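PDB 7AM1: protein SSD1 from Saccharomyces cerevisiae S288C, which binds the untranslated regions of mRNAs and represses their translation, as a pseudonuclease of the RNase II family implicated in G1 control. Local coordinates for residues A[559-564]-A[656-661]. Residues are numbered along the deposited sequence; the frame is centred on the assembly and turned at random.
Sequences TVAEKI and IYTHFT
Val560 covers one face of the Phe660 ring: its CG2 lies 3.8 Å from the ring centroid and 12° off the normal, a CH-pi contact that fits a methyl centred over the ring. The ring of His673, from helix 668-681, also meets that of Phe660, with the planes at about 40°. This is packing inside the RNB domain, the RNase II-type fold, where the loop 656-661 runs across a turn of helix 544-568. Val560 CG1 stands anti to the backbone N (chi1 171°), which leaves CG2 beside that nitrogen and over the aromatic face, while CG1 lies 3.9 Å from Phe660 CD1 near the root of the ring. An alanine at Phe660 would probably leave Val560 CG2 without its aromatic cover and open a gap between the helix and the loop. Next along the helix, Ala561 CB approaches the loop backbone, 3.4 Å from Tyr657 C; consistent with its small size, the CA atoms of Ala561 and Tyr657 are 5.1 Å apart. The same methyl meets Thr658 CG2 at 3.6 Å; Thr658 OG1 is hydrogen-bonded to Leu573 O, so its polar branch is satisfied away from this apolar surface. Asn557, on the same helix, binds Phe660 N through OD1 and Tyr657 OH through ND2. At the more exposed margin, the aliphatic part of Glu562 takes over, its CG 3.5 Å from Ile656 CG2.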
loop_
_atom_site.group_PDB
_atom_site.type_symbol
_atom_site.label_atom_id
_atom_site.label_comp_id
_atom_site.label_asym_id
_atom_site.label_seq_id
_atom_site.Cartn_x
_atom_site.Cartn_y
_atom_site.Cartn_z
ATOM N N THR A 559 10.062 22.286 0.891
ATOM C CA THR A 559 10.729 23.468 1.421
ATOM C C THR A 559 11.438 23.158 2.728
ATOM O O THR A 559 12.577 23.592 2.945
ATOM C CB THR A 559 9.706 24.590 1.614
ATOM O OG1 THR A 559 9.203 24.991 0.333
ATOM C CG2 THR A 559 10.325 25.786 2.329
ATOM N N VAL A 560 10.777 22.414 3.613
ATOM C CA VAL A 560 11.371 22.085 4.901
ATOM C C VAL A 560 12.582 21.180 4.713
ATOM O O VAL A 560 13.619 21.373 5.361
ATOM C CB VAL A 560 10.305 21.457 5.817
ATOM C CG1 VAL A 560 10.933 20.891 7.081
ATOM C CG2 VAL A 560 9.247 22.504 6.167
ATOM N N ALA A 561 12.484 20.197 3.810
ATOM C CA ALA A 561 13.617 19.316 3.538
ATOM C C ALA A 561 14.834 20.109 3.077
ATOM O O ALA A 561 15.956 19.874 3.540
ATOM C CB ALA A 561 13.238 18.274 2.483
ATOM N N GLU A 562 14.632 21.043 2.142
ATOM C CA GLU A 562 15.730 21.873 1.653
ATOM C C GLU A 562 16.346 22.684 2.784
ATOM O O GLU A 562 17.574 22.809 2.878
ATOM C CB GLU A 562 15.212 22.797 0.549
ATOM C CG GLU A 562 14.819 22.063 -0.726
ATOM C CD GLU A 562 14.100 22.946 -1.740
ATOM O OE1 GLU A 562 13.793 24.112 -1.415
ATOM O OE2 GLU A 562 13.818 22.456 -2.857
ATOM N N LYS A 563 15.503 23.228 3.664
ATOM C CA LYS A 563 15.987 24.068 4.749
ATOM C C LYS A 563 16.823 23.277 5.749
ATOM O O LYS A 563 17.922 23.706 6.123
ATOM C CB LYS A 563 14.806 24.738 5.452
ATOM C CG LYS A 563 15.212 25.618 6.619
ATOM C CD LYS A 563 14.225 26.747 6.836
ATOM C CE LYS A 563 14.256 27.741 5.680
ATOM N N ILE A 564 16.318 22.126 6.207
ATOM C CA ILE A 564 17.033 21.390 7.247
ATOM C C ILE A 564 18.302 20.755 6.691
ATOM O O ILE A 564 19.298 20.625 7.411
ATOM C CB ILE A 564 16.134 20.339 7.929
ATOM C CG1 ILE A 564 15.686 19.264 6.940
ATOM C CG2 ILE A 564 14.939 21.023 8.590
ATOM C CD1 ILE A 564 14.858 18.143 7.583
ATOM N N ILE A 656 14.746 16.407 -3.328
ATOM C CA ILE A 656 14.905 16.200 -1.895
ATOM C C ILE A 656 13.522 16.309 -1.273
ATOM O O ILE A 656 12.643 16.999 -1.797
ATOM C CB ILE A 656 15.906 17.219 -1.295
ATOM C CG1 ILE A 656 16.354 16.788 0.105
ATOM C CG2 ILE A 656 15.295 18.616 -1.246
ATOM C CD1 ILE A 656 17.552 17.587 0.626
ATOM N N TYR A 657 13.320 15.603 -0.167
ATOM C CA TYR A 657 11.998 15.538 0.437
ATOM C C TYR A 657 12.152 15.115 1.888
ATOM O O TYR A 657 13.184 14.573 2.292
ATOM C CB TYR A 657 11.090 14.564 -0.338
ATOM C CG TYR A 657 9.604 14.757 -0.117
ATOM C CD1 TYR A 657 8.978 15.945 -0.490
ATOM C CD2 TYR A 657 8.815 13.741 0.417
ATOM C CE1 TYR A 657 7.627 16.134 -0.299
ATOM C CE2 TYR A 657 7.454 13.921 0.608
ATOM C CZ TYR A 657 6.867 15.125 0.243
ATOM O OH TYR A 657 5.516 15.328 0.423
ATOM N N THR A 658 11.112 15.390 2.666
ATOM C CA THR A 658 10.976 14.850 4.011
ATOM C C THR A 658 9.508 14.944 4.406
ATOM O O THR A 658 8.653 15.325 3.598
ATOM C CB THR A 658 11.871 15.575 5.022
ATOM O OG1 THR A 658 11.852 14.847 6.260
ATOM C CG2 THR A 658 11.392 16.996 5.274
ATOM N N HIS A 659 9.217 14.608 5.659
ATOM C CA HIS A 659 7.858 14.616 6.181
ATOM C C HIS A 659 7.759 15.587 7.346
ATOM O O HIS A 659 8.413 15.401 8.379
ATOM C CB HIS A 659 7.424 13.212 6.599
ATOM C CG HIS A 659 6.829 12.420 5.481
ATOM N ND1 HIS A 659 6.405 11.119 5.638
ATOM C CD2 HIS A 659 6.571 12.747 4.192
ATOM C CE1 HIS A 659 5.928 10.673 4.490
ATOM N NE2 HIS A 659 6.010 11.644 3.597
ATOM N N PHE A 660 6.923 16.609 7.169
ATOM C CA PHE A 660 6.750 17.700 8.118
ATOM C C PHE A 660 5.289 18.029 8.386
ATOM O O PHE A 660 4.992 18.564 9.462
ATOM C CB PHE A 660 7.487 18.947 7.587
ATOM C CG PHE A 660 7.052 20.260 8.192
ATOM C CD1 PHE A 660 7.702 20.777 9.304
ATOM C CD2 PHE A 660 6.042 21.011 7.608
ATOM C CE1 PHE A 660 7.323 21.999 9.846
ATOM C CE2 PHE A 660 5.658 22.234 8.145
ATOM C CZ PHE A 660 6.301 22.728 9.264
ATOM N N THR A 661 4.364 17.656 7.495
ATOM C CA THR A 661 3.006 18.185 7.489
ATOM C C THR A 661 1.990 17.353 8.270
ATOM O O THR A 661 0.807 17.707 8.269
ATOM C CB THR A 661 2.501 18.332 6.036
ATOM O OG1 THR A 661 2.803 17.143 5.290
ATOM C CG2 THR A 661 3.130 19.548 5.342
#